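PDB 2QZ7: uncharacterized protein SCO6318 from Streptomyces coelicolor A3, which is of unknown function but belongs to the TerD family, is a homologue of a tellurium resistance protein, and binds sodium ions in its crystal. Local coordinates for residues A[48-53]-A[105-110]; A[31-36]-A[125-130]; A[144-149]-A[170-175]. All coordinates share one frame; numbering follows the deposited sequence.

Contact 1: residues A[48-53]-A[105-110]; sequences ATTYAA and ARVIVG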
ATOM      1  N   ALA A  48       1.642  -1.550   4.125  1.00 43.43           N
ATOM      2  CA  ALA A  48       2.426  -2.652   3.540  1.00 41.80           C
ATOM      3  C   ALA A  48       2.593  -3.798   4.542  1.00 41.69           C
ATOM      4  O   ALA A  48       2.512  -3.588   5.757  1.00 41.92           O
ATOM      5  CB  ALA A  48       3.823  -2.162   3.088  1.00 41.83           C
ATOM      6  N   THR A  49       2.798  -4.999   4.004  1.00 42.80           N
ATOM      7  CA  THR A  49       3.111  -6.208   4.786  1.00 42.61           C
ATOM      8  C   THR A  49       4.242  -6.922   4.164  1.00 42.33           C
ATOM      9  O   THR A  49       4.419  -6.854   2.963  1.00 41.75           O
ATOM     10  CB  THR A  49       1.919  -7.152   4.852  1.00 41.49           C
ATOM     11  OG1 THR A  49       1.247  -7.097   3.594  1.00 42.49           O
ATOM     12  CG2 THR A  49       0.902  -6.662   5.965  1.00 39.86           C
ATOM     13  N   THR A  50       5.001  -7.621   5.002  1.00 42.76           N
ATOM     14  CA  THR A  50       6.149  -8.411   4.590  1.00 43.70           C
ATOM     15  C   THR A  50       5.801  -9.882   4.880  1.00 44.23           C
ATOM     16  O   THR A  50       4.939 -10.172   5.764  1.00 43.28           O
ATOM     17  CB  THR A  50       7.406  -7.997   5.410  1.00 43.52           C
ATOM     18  OG1 THR A  50       7.108  -8.116   6.809  1.00 44.00           O
ATOM     19  CG2 THR A  50       7.754  -6.540   5.125  1.00 43.91           C
ATOM     20  N   TYR A  51       6.425 -10.769   4.097  1.00 43.61           N
ATOM     21  CA  TYR A  51       6.178 -12.228   4.103  1.00 44.29           C
ATOM     22  C   TYR A  51       7.507 -12.982   4.097  1.00 44.36           C
ATOM     23  O   TYR A  51       8.437 -12.607   3.370  1.00 43.98           O
ATOM     24  CB  TYR A  51       5.275 -12.664   2.919  1.00 44.09           C
ATOM     25  CG  TYR A  51       3.957 -11.927   3.002  1.00 44.61           C
ATOM     26  CD1 TYR A  51       2.877 -12.462   3.738  1.00 42.92           C
ATOM     27  CD2 TYR A  51       3.805 -10.658   2.433  1.00 43.94           C
ATOM     28  CE1 TYR A  51       1.681 -11.755   3.864  1.00 41.14           C
ATOM     29  CE2 TYR A  51       2.616  -9.936   2.578  1.00 43.45           C
ATOM     30  CZ  TYR A  51       1.554 -10.501   3.299  1.00 44.49           C
ATOM     31  OH  TYR A  51       0.357  -9.803   3.458  1.00 45.16           O
ATOM     32  N   ALA A  52       7.573 -14.014   4.945  1.00 44.74           N
ATOM     33  CA  ALA A  52       8.723 -14.911   5.104  1.00 45.58           C
ATOM     34  C   ALA A  52       8.984 -15.691   3.830  1.00 46.28           C
ATOM     35  O   ALA A  52       8.036 -16.085   3.138  1.00 45.61           O
ATOM     36  CB  ALA A  52       8.482 -15.897   6.255  1.00 44.39           C
ATOM     37  N   ALA A  53      10.269 -15.920   3.547  1.00 47.63           N
ATOM     38  CA  ALA A  53      10.700 -16.802   2.460  1.00 49.11           C
ATOM     39  C   ALA A  53       9.988 -18.152   2.525  1.00 50.13           C
ATOM     40  O   ALA A  53       9.479 -18.616   1.499  1.00 50.03           O
ATOM     41  CB  ALA A  53      12.211 -16.993   2.475  1.00 49.35           C
ATOM     42  N   ALA A 105      10.898 -12.389   1.742  1.00 44.84           N
ATOM     43  CA  ALA A 105      11.042 -12.559   0.304  1.00 43.57           C
ATOM     44  C   ALA A 105       9.911 -11.969  -0.517  1.00 42.48           C
ATOM     45  O   ALA A 105       9.928 -12.045  -1.775  1.00 41.21           O
ATOM     46  CB  ALA A 105      11.255 -14.089  -0.062  1.00 43.26           C
ATOM     47  N   ARG A 106       8.925 -11.393   0.175  1.00 41.98           N
ATOM     48  CA  ARG A 106       7.796 -10.779  -0.499  1.00 41.88           C
ATOM     49  C   ARG A 106       7.272  -9.606   0.325  1.00 42.84           C
ATOM     50  O   ARG A 106       7.180  -9.698   1.565  1.00 42.73           O
ATOM     51  CB  ARG A 106       6.696 -11.833  -0.717  1.00 41.77           C
ATOM     52  CG  ARG A 106       5.414 -11.316  -1.357  1.00 40.47           C
ATOM     53  CD  ARG A 106       4.562 -12.567  -1.808  1.00 44.72           C
ATOM     54  NE  ARG A 106       3.359 -12.121  -2.503  1.00 46.16           N
ATOM     55  CZ  ARG A 106       2.137 -12.036  -1.981  1.00 45.75           C
ATOM     56  NH1 ARG A 106       1.889 -12.372  -0.720  1.00 43.71           N
ATOM     57  NH2 ARG A 106       1.148 -11.603  -2.746  1.00 45.69           N
ATOM     58  N   VAL A 107       6.954  -8.515  -0.377  1.00 42.54           N
ATOM     59  CA  VAL A 107       6.333  -7.353   0.197  1.00 44.02           C
ATOM     60  C   VAL A 107       5.121  -6.965  -0.651  1.00 44.17           C
ATOM     61  O   VAL A 107       5.192  -6.953  -1.886  1.00 43.96           O
ATOM     62  CB  VAL A 107       7.329  -6.139   0.290  1.00 44.01           C
ATOM     63  CG1 VAL A 107       6.619  -4.909   0.928  1.00 44.41           C
ATOM     64  CG2 VAL A 107       8.556  -6.548   1.090  1.00 44.13           C
ATOM     65  N   ILE A 108       4.000  -6.669  -0.007  1.00 43.38           N
ATOM     66  CA  ILE A 108       2.899  -6.118  -0.742  1.00 43.67           C
ATOM     67  C   ILE A 108       2.419  -4.816  -0.169  1.00 43.55           C
ATOM     68  O   ILE A 108       2.344  -4.655   1.046  1.00 41.70           O
ATOM     69  CB  ILE A 108       1.797  -7.165  -1.088  1.00 46.71           C
ATOM     70  CG1 ILE A 108       0.460  -6.611  -1.511  1.00 47.08           C
ATOM     71  CG2 ILE A 108       1.597  -8.257  -0.073  1.00 51.15           C
ATOM     72  CD1 ILE A 108      -0.108  -7.704  -2.569  1.00 52.50           C
ATOM     73  N   VAL A 109       2.141  -3.864  -1.048  1.00 42.36           N
ATOM     74  CA  VAL A 109       1.710  -2.536  -0.560  1.00 43.08           C
ATOM     75  C   VAL A 109       0.373  -2.213  -1.196  1.00 42.20           C
ATOM     76  O   VAL A 109       0.117  -2.596  -2.331  1.00 41.34           O
ATOM     77  CB  VAL A 109       2.802  -1.451  -0.826  1.00 43.84           C
ATOM     78  CG1 VAL A 109       3.061  -1.314  -2.273  1.00 43.70           C
ATOM     79  CG2 VAL A 109       2.396  -0.083  -0.222  1.00 43.20           C
ATOM     80  N   GLY A 110      -0.485  -1.559  -0.424  1.00 41.29           N
ATOM     81  CA  GLY A 110      -1.814  -1.184  -0.866  1.00 40.46           C
ATOM     82  C   GLY A 110      -2.289   0.081  -0.153  1.00 41.79           C
ATOM     83  O   GLY A 110      -1.510   0.757   0.562  1.00 41.22           O
TER

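Contact 2: residues A[31-36]-A[125-130]; sequences KWDPSP and VSNTGV. With NA (sodium ion), chain E; NA (sodium ion), chain C.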
ATOM      1  N   LYS A  31      -2.155  10.484  -3.047  1.00 42.70           N
ATOM      2  CA  LYS A  31      -2.912  11.751  -2.957  1.00 42.84           C
ATOM      3  C   LYS A  31      -4.395  11.433  -2.932  1.00 42.15           C
ATOM      4  O   LYS A  31      -4.802  10.377  -3.410  1.00 42.71           O
ATOM      5  CB  LYS A  31      -2.593  12.663  -4.169  1.00 42.50           C
ATOM      6  CG  LYS A  31      -2.958  12.052  -5.534  1.00 41.52           C
ATOM      7  CD  LYS A  31      -2.705  13.056  -6.679  1.00 45.07           C
ATOM      8  CE  LYS A  31      -3.164  12.485  -8.027  1.00 48.48           C
ATOM      9  NZ  LYS A  31      -3.177  13.523  -9.134  1.00 49.22           N
ATOM     10  N   TRP A  32      -5.187  12.357  -2.386  1.00 42.64           N
ATOM     11  CA  TRP A  32      -6.649  12.332  -2.404  1.00 42.69           C
ATOM     12  C   TRP A  32      -7.223  13.655  -1.908  1.00 43.78           C
ATOM     13  O   TRP A  32      -6.577  14.392  -1.151  1.00 43.69           O
ATOM     14  CB  TRP A  32      -7.213  11.155  -1.589  1.00 42.14           C
ATOM     15  CG  TRP A  32      -7.158  11.274  -0.068  1.00 40.28           C
ATOM     16  CD1 TRP A  32      -8.167  11.726   0.778  1.00 40.85           C
ATOM     17  CD2 TRP A  32      -6.084  10.857   0.778  1.00 41.49           C
ATOM     18  NE1 TRP A  32      -7.760  11.605   2.095  1.00 38.59           N
ATOM     19  CE2 TRP A  32      -6.487  11.090   2.122  1.00 40.33           C
ATOM     20  CE3 TRP A  32      -4.808  10.284   0.529  1.00 41.79           C
ATOM     21  CZ2 TRP A  32      -5.657  10.788   3.222  1.00 40.34           C
ATOM     22  CZ3 TRP A  32      -3.995   9.976   1.607  1.00 41.15           C
ATOM     23  CH2 TRP A  32      -4.421  10.236   2.948  1.00 42.07           C
ATOM     24  N   ASP A  33      -8.424  13.994  -2.356  1.00 45.48           N
ATOM     25  CA  ASP A  33      -9.050  15.231  -1.889  1.00 46.49           C
ATOM     26  C   ASP A  33      -9.781  15.040  -0.572  1.00 47.29           C
ATOM     27  O   ASP A  33     -10.391  13.992  -0.353  1.00 47.75           O
ATOM     28  CB  ASP A  33     -10.006  15.811  -2.933  1.00 46.48           C
ATOM     29  CG  ASP A  33      -9.277  16.319  -4.159  1.00 48.04           C
ATOM     30  OD1 ASP A  33      -8.040  16.572  -4.085  1.00 45.03           O
ATOM     31  OD2 ASP A  33      -9.955  16.468  -5.197  1.00 48.05           O
ATOM     32  N   PRO A  34      -9.769  16.076   0.290  1.00 47.66           N
ATOM     33  CA  PRO A  34     -10.488  16.006   1.550  1.00 47.67           C
ATOM     34  C   PRO A  34     -12.011  16.101   1.307  1.00 48.06           C
ATOM     35  O   PRO A  34     -12.439  16.347   0.177  1.00 48.08           O
ATOM     36  CB  PRO A  34      -9.972  17.233   2.304  1.00 47.78           C
ATOM     37  CG  PRO A  34      -9.714  18.247   1.190  1.00 48.15           C
ATOM     38  CD  PRO A  34      -9.116  17.390   0.101  1.00 47.77           C
ATOM     39  N   SER A  35     -12.824  15.889   2.362  1.00 47.85           N
ATOM     40  CA  SER A  35     -14.243  15.821   2.155  1.00 48.34           C
ATOM     41  C   SER A  35     -14.932  17.213   2.306  1.00 50.09           C
ATOM     42  O   SER A  35     -14.430  18.140   2.999  1.00 48.93           O
ATOM     43  CB  SER A  35     -14.892  14.790   3.108  1.00 47.33           C
ATOM     44  OG  SER A  35     -14.393  14.978   4.493  1.00 46.89           O
ATOM     45  N   PRO A  36     -16.098  17.348   1.658  1.00 51.15           N
ATOM     46  CA  PRO A  36     -16.926  18.538   1.850  1.00 52.63           C
ATOM     47  C   PRO A  36     -17.151  18.839   3.343  1.00 53.60           C
ATOM     48  O   PRO A  36     -17.158  17.909   4.186  1.00 54.24           O
ATOM     49  CB  PRO A  36     -18.234  18.154   1.152  1.00 52.11           C
ATOM     50  CG  PRO A  36     -17.797  17.192   0.058  1.00 52.00           C
ATOM     51  CD  PRO A  36     -16.699  16.387   0.695  1.00 51.55           C
ATOM     52  N   VAL A 125     -14.278   9.041  -3.285  1.00 46.43           N
ATOM     53  CA  VAL A 125     -13.204   9.969  -2.885  1.00 46.66           C
ATOM     54  C   VAL A 125     -12.516  10.529  -4.141  1.00 47.26           C
ATOM     55  O   VAL A 125     -11.985   9.753  -4.961  1.00 47.12           O
ATOM     56  CB  VAL A 125     -12.121   9.290  -1.951  1.00 47.83           C
ATOM     57  CG1 VAL A 125     -11.124  10.345  -1.402  1.00 46.24           C
ATOM     58  CG2 VAL A 125     -12.765   8.508  -0.794  1.00 46.91           C
ATOM     59  N   SER A 126     -12.526  11.858  -4.302  1.00 47.30           N
ATOM     60  CA  SER A 126     -12.036  12.467  -5.550  1.00 46.87           C
ATOM     61  C   SER A 126     -10.514  12.610  -5.642  1.00 46.76           C
ATOM     62  O   SER A 126      -9.808  12.826  -4.639  1.00 46.70           O
ATOM     63  CB  SER A 126     -12.810  13.754  -5.954  1.00 47.56           C
ATOM     64  OG  SER A 126     -13.058  14.627  -4.874  1.00 47.16           O
ATOM     65  N   ASN A 127     -10.016  12.393  -6.856  1.00 45.79           N
ATOM     66  CA  ASN A 127      -8.614  12.531  -7.160  1.00 45.58           C
ATOM     67  C   ASN A 127      -7.727  11.669  -6.290  1.00 45.60           C
ATOM     68  O   ASN A 127      -6.685  12.112  -5.805  1.00 44.62           O
ATOM     69  CB  ASN A 127      -8.218  14.009  -7.100  1.00 45.72           C
ATOM     70  CG  ASN A 127      -8.823  14.808  -8.242  1.00 46.33           C
ATOM     71  OD1 ASN A 127      -9.681  15.684  -8.032  1.00 43.75           O
ATOM     72  ND2 ASN A 127      -8.389  14.498  -9.465  1.00 46.19           N
ATOM     73  N   THR A 128      -8.179  10.428  -6.075  1.00 45.55           N
ATOM     74  CA  THR A 128      -7.379   9.425  -5.429  1.00 44.95           C
ATOM     75  C   THR A 128      -6.346   8.983  -6.437  1.00 45.79           C
ATOM     76  O   THR A 128      -6.702   8.643  -7.572  1.00 46.06           O
ATOM     77  CB  THR A 128      -8.201   8.195  -5.023  1.00 45.09           C
ATOM     78  OG1 THR A 128      -8.824   7.645  -6.190  1.00 42.28           O
ATOM     79  CG2 THR A 128      -9.253   8.564  -3.955  1.00 43.32           C
ATOM     80  N   GLY A 129      -5.072   9.001  -6.028  1.00 45.89           N
ATOM     81  CA  GLY A 129      -3.972   8.597  -6.916  1.00 45.89           C
ATOM     82  C   GLY A 129      -2.777   8.034  -6.172  1.00 46.71           C
ATOM     83  O   GLY A 129      -2.466   8.447  -5.049  1.00 48.14           O
ATOM     84  N   VAL A 130      -2.083   7.114  -6.811  1.00 45.50           N
ATOM     85  CA  VAL A 130      -0.875   6.533  -6.256  1.00 45.94           C
ATOM     86  C   VAL A 130       0.222   6.494  -7.337  1.00 45.70           C
ATOM     87  O   VAL A 130      -0.063   6.347  -8.533  1.00 44.56           O
ATOM     88  CB  VAL A 130      -1.183   5.116  -5.630  1.00 45.18           C
ATOM     89  CG1 VAL A 130      -1.541   4.054  -6.714  1.00 45.64           C
ATOM     90  CG2 VAL A 130      -0.069   4.644  -4.712  1.00 47.48           C
TER
HETATM   91 NA    NA E 195     -11.461   7.994  -6.470  1.00 52.95          NA
HETATM   92 NA    NA C 193      -5.243  16.224  -0.845  1.00 39.87          NA
HETATM   93  O   HOH W   1      -3.949  15.160  -2.392  1.00 36.42           O
HETATM   94  O   HOH W   2     -12.906  13.561  -2.154  1.00 42.78           O
HETATM   95  O   HOH W   3      -5.936  14.562  -4.878  1.00 43.15           O
HETATM   96  O   HOH W   4     -11.221   6.322  -7.869  1.00 43.38           O

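Contact 3: residues A[144-149]-A[170-175]; sequences FERVAG and EAVRGF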
ATOM      1  N   PHE A 144      -7.131   4.263  -9.255  1.00 46.10           N
ATOM      2  CA  PHE A 144      -8.048   3.302  -8.618  1.00 45.83           C
ATOM      3  C   PHE A 144      -9.381   3.108  -9.354  1.00 46.46           C
ATOM      4  O   PHE A 144     -10.378   2.654  -8.756  1.00 45.48           O
ATOM      5  CB  PHE A 144      -8.302   3.644  -7.143  1.00 45.98           C
ATOM      6  CG  PHE A 144      -7.036   3.743  -6.292  1.00 46.08           C
ATOM      7  CD1 PHE A 144      -6.481   2.604  -5.705  1.00 45.33           C
ATOM      8  CD2 PHE A 144      -6.428   4.980  -6.071  1.00 44.56           C
ATOM      9  CE1 PHE A 144      -5.336   2.678  -4.903  1.00 46.78           C
ATOM     10  CE2 PHE A 144      -5.283   5.082  -5.281  1.00 45.68           C
ATOM     11  CZ  PHE A 144      -4.740   3.925  -4.688  1.00 47.62           C
ATOM     12  N   GLU A 145      -9.385   3.423 -10.651  1.00 47.16           N
ATOM     13  CA  GLU A 145     -10.580   3.313 -11.467  1.00 47.78           C
ATOM     14  C   GLU A 145     -11.045   1.868 -11.558  1.00 48.48           C
ATOM     15  O   GLU A 145     -12.243   1.596 -11.550  1.00 48.42           O
ATOM     16  CB  GLU A 145     -10.336   3.888 -12.862  1.00 48.54           C
ATOM     17  CG  GLU A 145     -10.068   5.406 -12.866  1.00 49.72           C
ATOM     18  CD  GLU A 145      -8.569   5.765 -12.908  1.00 52.02           C
ATOM     19  OE1 GLU A 145      -7.699   4.895 -12.599  1.00 49.87           O
ATOM     20  OE2 GLU A 145      -8.277   6.937 -13.267  1.00 53.27           O
ATOM     21  N   ARG A 146     -10.091   0.944 -11.612  1.00 48.85           N
ATOM     22  CA  ARG A 146     -10.395  -0.471 -11.742  1.00 49.46           C
ATOM     23  C   ARG A 146     -10.995  -1.076 -10.481  1.00 48.86           C
ATOM     24  O   ARG A 146     -11.578  -2.162 -10.521  1.00 48.64           O
ATOM     25  CB  ARG A 146      -9.134  -1.234 -12.129  1.00 50.22           C
ATOM     26  CG  ARG A 146      -8.864  -1.200 -13.629  1.00 52.43           C
ATOM     27  CD  ARG A 146      -7.508  -1.807 -13.950  1.00 56.07           C
ATOM     28  NE  ARG A 146      -6.388  -1.107 -13.294  1.00 57.57           N
ATOM     29  CZ  ARG A 146      -5.166  -1.616 -13.209  1.00 56.04           C
ATOM     30  NH1 ARG A 146      -4.922  -2.815 -13.722  1.00 57.45           N
ATOM     31  NH2 ARG A 146      -4.189  -0.936 -12.640  1.00 56.19           N
ATOM     32  N   VAL A 147     -10.829  -0.371  -9.368  1.00 47.83           N
ATOM     33  CA  VAL A 147     -11.264  -0.831  -8.064  1.00 47.12           C
ATOM     34  C   VAL A 147     -12.172   0.227  -7.409  1.00 47.11           C
ATOM     35  O   VAL A 147     -12.122   0.426  -6.188  1.00 47.03           O
ATOM     36  CB  VAL A 147     -10.040  -1.250  -7.127  1.00 47.49           C
ATOM     37  CG1 VAL A 147      -9.354  -2.499  -7.676  1.00 46.79           C
ATOM     38  CG2 VAL A 147      -9.014  -0.103  -6.935  1.00 45.38           C
ATOM     39  N   ALA A 148     -13.005   0.881  -8.232  1.00 46.57           N
ATOM     40  CA  ALA A 148     -13.920   1.949  -7.786  1.00 46.10           C
ATOM     41  C   ALA A 148     -14.831   1.520  -6.639  1.00 45.80           C
ATOM     42  O   ALA A 148     -15.084   2.313  -5.725  1.00 45.78           O
ATOM     43  CB  ALA A 148     -14.770   2.478  -8.959  1.00 46.21           C
ATOM     44  N   GLY A 149     -15.309   0.268  -6.686  1.00 44.97           N
ATOM     45  CA  GLY A 149     -16.179  -0.282  -5.639  1.00 43.75           C
ATOM     46  C   GLY A 149     -15.512  -0.787  -4.355  1.00 43.59           C
ATOM     47  O   GLY A 149     -16.197  -1.204  -3.426  1.00 42.97           O
ATOM     48  N   GLU A 170       2.893  -5.092 -10.863  1.00 45.01           N
ATOM     49  CA  GLU A 170       1.647  -4.413 -10.644  1.00 46.15           C
ATOM     50  C   GLU A 170       0.673  -5.419 -10.019  1.00 46.02           C
ATOM     51  O   GLU A 170       0.531  -6.535 -10.504  1.00 45.07           O
ATOM     52  CB  GLU A 170       1.091  -3.880 -11.954  1.00 45.90           C
ATOM     53  CG  GLU A 170      -0.027  -2.869 -11.771  1.00 50.08           C
ATOM     54  CD  GLU A 170      -0.765  -2.581 -13.056  1.00 55.50           C
ATOM     55  OE1 GLU A 170      -2.006  -2.758 -13.071  1.00 58.87           O
ATOM     56  OE2 GLU A 170      -0.109  -2.215 -14.054  1.00 56.79           O
ATOM     57  N   ALA A 171       0.020  -5.032  -8.925  1.00 45.29           N
ATOM     58  CA  ALA A 171      -0.904  -5.949  -8.282  1.00 45.41           C
ATOM     59  C   ALA A 171      -2.089  -5.159  -7.748  1.00 45.76           C
ATOM     60  O   ALA A 171      -2.337  -5.098  -6.532  1.00 45.76           O
ATOM     61  CB  ALA A 171      -0.200  -6.760  -7.181  1.00 44.44           C
ATOM     62  N   VAL A 172      -2.815  -4.534  -8.671  1.00 46.03           N
ATOM     63  CA  VAL A 172      -3.991  -3.728  -8.318  1.00 46.13           C
ATOM     64  C   VAL A 172      -5.195  -4.658  -8.191  1.00 45.66           C
ATOM     65  O   VAL A 172      -5.679  -5.199  -9.180  1.00 44.42           O
ATOM     66  CB  VAL A 172      -4.272  -2.633  -9.377  1.00 46.32           C
ATOM     67  CG1 VAL A 172      -5.540  -1.800  -9.011  1.00 46.66           C
ATOM     68  CG2 VAL A 172      -3.066  -1.736  -9.541  1.00 46.33           C
ATOM     69  N   ARG A 173      -5.683  -4.837  -6.969  1.00 45.54           N
ATOM     70  CA  ARG A 173      -6.774  -5.786  -6.700  1.00 45.59           C
ATOM     71  C   ARG A 173      -7.632  -5.177  -5.603  1.00 45.17           C
ATOM     72  O   ARG A 173      -7.103  -4.711  -4.590  1.00 44.37           O
ATOM     73  CB  ARG A 173      -6.182  -7.130  -6.243  1.00 46.28           C
ATOM     74  CG  ARG A 173      -7.180  -8.239  -5.801  1.00 49.91           C
ATOM     75  CD  ARG A 173      -6.370  -9.432  -5.207  1.00 54.53           C
ATOM     76  NE  ARG A 173      -7.127 -10.411  -4.418  1.00 58.94           N
ATOM     77  CZ  ARG A 173      -6.593 -11.211  -3.480  1.00 62.01           C
ATOM     78  NH1 ARG A 173      -5.295 -11.129  -3.176  1.00 61.90           N
ATOM     79  NH2 ARG A 173      -7.358 -12.098  -2.824  1.00 60.43           N
ATOM     80  N   GLY A 174      -8.945  -5.163  -5.798  1.00 44.34           N
ATOM     81  CA  GLY A 174      -9.842  -4.574  -4.809  1.00 44.66           C
ATOM     82  C   GLY A 174     -10.253  -5.521  -3.686  1.00 44.96           C
ATOM     83  O   GLY A 174     -10.337  -6.728  -3.890  1.00 45.36           O
ATOM     84  N   PHE A 175     -10.549  -4.960  -2.512  1.00 44.70           N
ATOM     85  CA  PHE A 175     -11.024  -5.717  -1.337  1.00 43.86           C
ATOM     86  C   PHE A 175     -12.175  -4.950  -0.680  1.00 44.94           C
ATOM     87  O   PHE A 175     -12.407  -3.769  -0.997  1.00 43.98           O
ATOM     88  CB  PHE A 175      -9.887  -5.794  -0.315  1.00 43.29           C
ATOM     89  CG  PHE A 175      -8.748  -6.683  -0.727  1.00 41.44           C
ATOM     90  CD1 PHE A 175      -8.583  -7.930  -0.127  1.00 46.10           C
ATOM     91  CD2 PHE A 175      -7.843  -6.282  -1.714  1.00 41.36           C
ATOM     92  CE1 PHE A 175      -7.510  -8.776  -0.507  1.00 44.68           C
ATOM     93  CE2 PHE A 175      -6.771  -7.104  -2.110  1.00 40.35           C
ATOM     94  CZ  PHE A 175      -6.597  -8.339  -1.490  1.00 42.96           C
TER

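Contact 1: residues A[48-53]-A[105-110]
Tyr51 and Arg106 rise side by side from neighbouring antiparallel strands and share one face of the sheet with Thr49 and Ile108. The CG2 methyl of Ile108 presses on Tyr51 CE2 at 3.3 Å, the two side chains crossing obliquely. Arg106, its CG anti to the backbone N (chi1 177°) and its chain extended as far as NE, carries NH1 over the rim of one face of the tyrosine ring. Ring and guanidinium are tilted 46° apart. Arg106 CZ lies 5.2 Å from the centroid of the Tyr51 ring, so any cation-pi attraction is weak. The charge is met instead by Glu157, in a salt bridge through NE, while NH1 bonds the carbonyls of Pro56 and Gly187. Thr49 fixes the far end of the ring, with OG1 2.9 Å from Tyr51 OH in a hydrogen bond.

Behind these groups, strands 44-52 and 104-113 are neighbours in a five-stranded antiparallel sheet, and their pairing is interrupted by a classic beta bulge: Ala105 and Arg106 both face Tyr51. Tyr51 O takes Ala105 N at 3.0 Å and Arg106 N only weakly. At Thr49 and Ile108 the pairing is regular, N-H to O in both directions; Thr49 N donates to Ile108 O at 3.0 Å. On the other face Ala48 CB meets Val109 CB at 4.1 Å, and Phe95 of strand 91-95 packs against Ala48, Val107 and Val109.

Contact 2: residues A[31-36]-A[125-130]
Val125 opens the second segment with a double task. Its carbonyl O binds a sodium ion at 2.4 Å, whereas its side chain, with CG1 anti to the backbone N (chi1 -172°), runs alongside Trp32 and sets CG1 3.9 Å from Trp32 CD1. The indole is anchored beyond this pair, where NE1 bonds to the carbonyl of His42.

Ser126 follows with the main-chain link to the loop: Asp33 N donates to Ser126 O at 2.9 Å, nearly along the C=O axis. A water accepts from Ser126 N and donates to Asp33 O, so a second, water-mediated link joins the same two residues.

At Asn127 the backbone turns through positive phi (57°). Asp33 OD1 and Asn127 O share another water, which donates to both, and Asn127 O also receives a CA-H...O contact from Trp32.

Here, at the end of two neighbouring inner strands of one five-stranded sheet, 26-31 and 129-134, the chain leaves the sheet for metal-binding loops. Thr128 turns OG1 to the same sodium as Val125 O, at 2.7 Å; Phe122 O and a water also bind this ion. Thr128 CG2, beside the backbone N, approaches Trp32 CB. A second sodium is held by Trp32 O at 2.3 Å together with Gly84 O, Gly86 O and a water that accepts from Trp32 N.

At Gly129 the one antiparallel hydrogen-bonded pair forms. Lys31 N bonds Gly129 O at 2.9 Å, in the carbonyl plane, but the return bond from Gly129 N meets Lys31 O from 36° above its plane. Lys31 stretches its extended chain across the glycine, bringing CE 4.1 Å from Gly129 CA.

Contact 3: residues A[144-149]-A[170-175]
Strand 166-175 is an outermost strand of its five-stranded antiparallel sheet within this chain, and residues 144-149, in the loop between strands 137-142 and 152-160, pack against residues 170-175 with no backbone hydrogen bond between the two segments. The close-packed part centres on Val147. Its CG1, anti to the carbonyl carbon (chi1 -68°), abuts the strand backbone at Gly174 N, 3.3 Å away, where the lack of a side chain lets the methyl approach. Val172 CG1 flanks the same methyl at 4.1 Å, and Ala153 of strand 152-160 touches Val147 as well.

Toward solvent the contact becomes polar and looser, a long arginine reaching along the surface to an exposed glutamate. Arg146 bends at chi3 (-60°) and crosses Val172 at about a right angle, so that the valine lies over one face of the guanidinium. Arg146 and Glu170 then meet tip to tip in a salt bridge, their planes 83° apart. NH2 also forms a salt bridge with Asp142, so two acidic groups share the one guanidinium. Both terminal nitrogens grip one oxygen end-on: Glu170 OE1 lies in the guanidinium plane, 3.0 Å from Arg146 NH1 and 2.9 Å from Arg146 NH2.

Two five-stranded antiparallel sheets organise the three contacts. Contacts 1 and 3 lie on one of them, the first joining strands 44-52 and 104-113, the other setting a loop against strand 166-175; their centres are about 18 Å apart. Contact 2 belongs to the other sheet, about 26 Å from contact 1 between centres and on the opposite side of the chain's centre. Along the sequence contact 1 is nested within the loop that contact 2 closes, and contact 3 follows both. Contacts 2 and 3 touch through Phe144, which packs on Thr128, Gly129 and Val130, so the sodium-binding loop that holds Thr128 adjoins the loop of contact 3 within a single TerD domain.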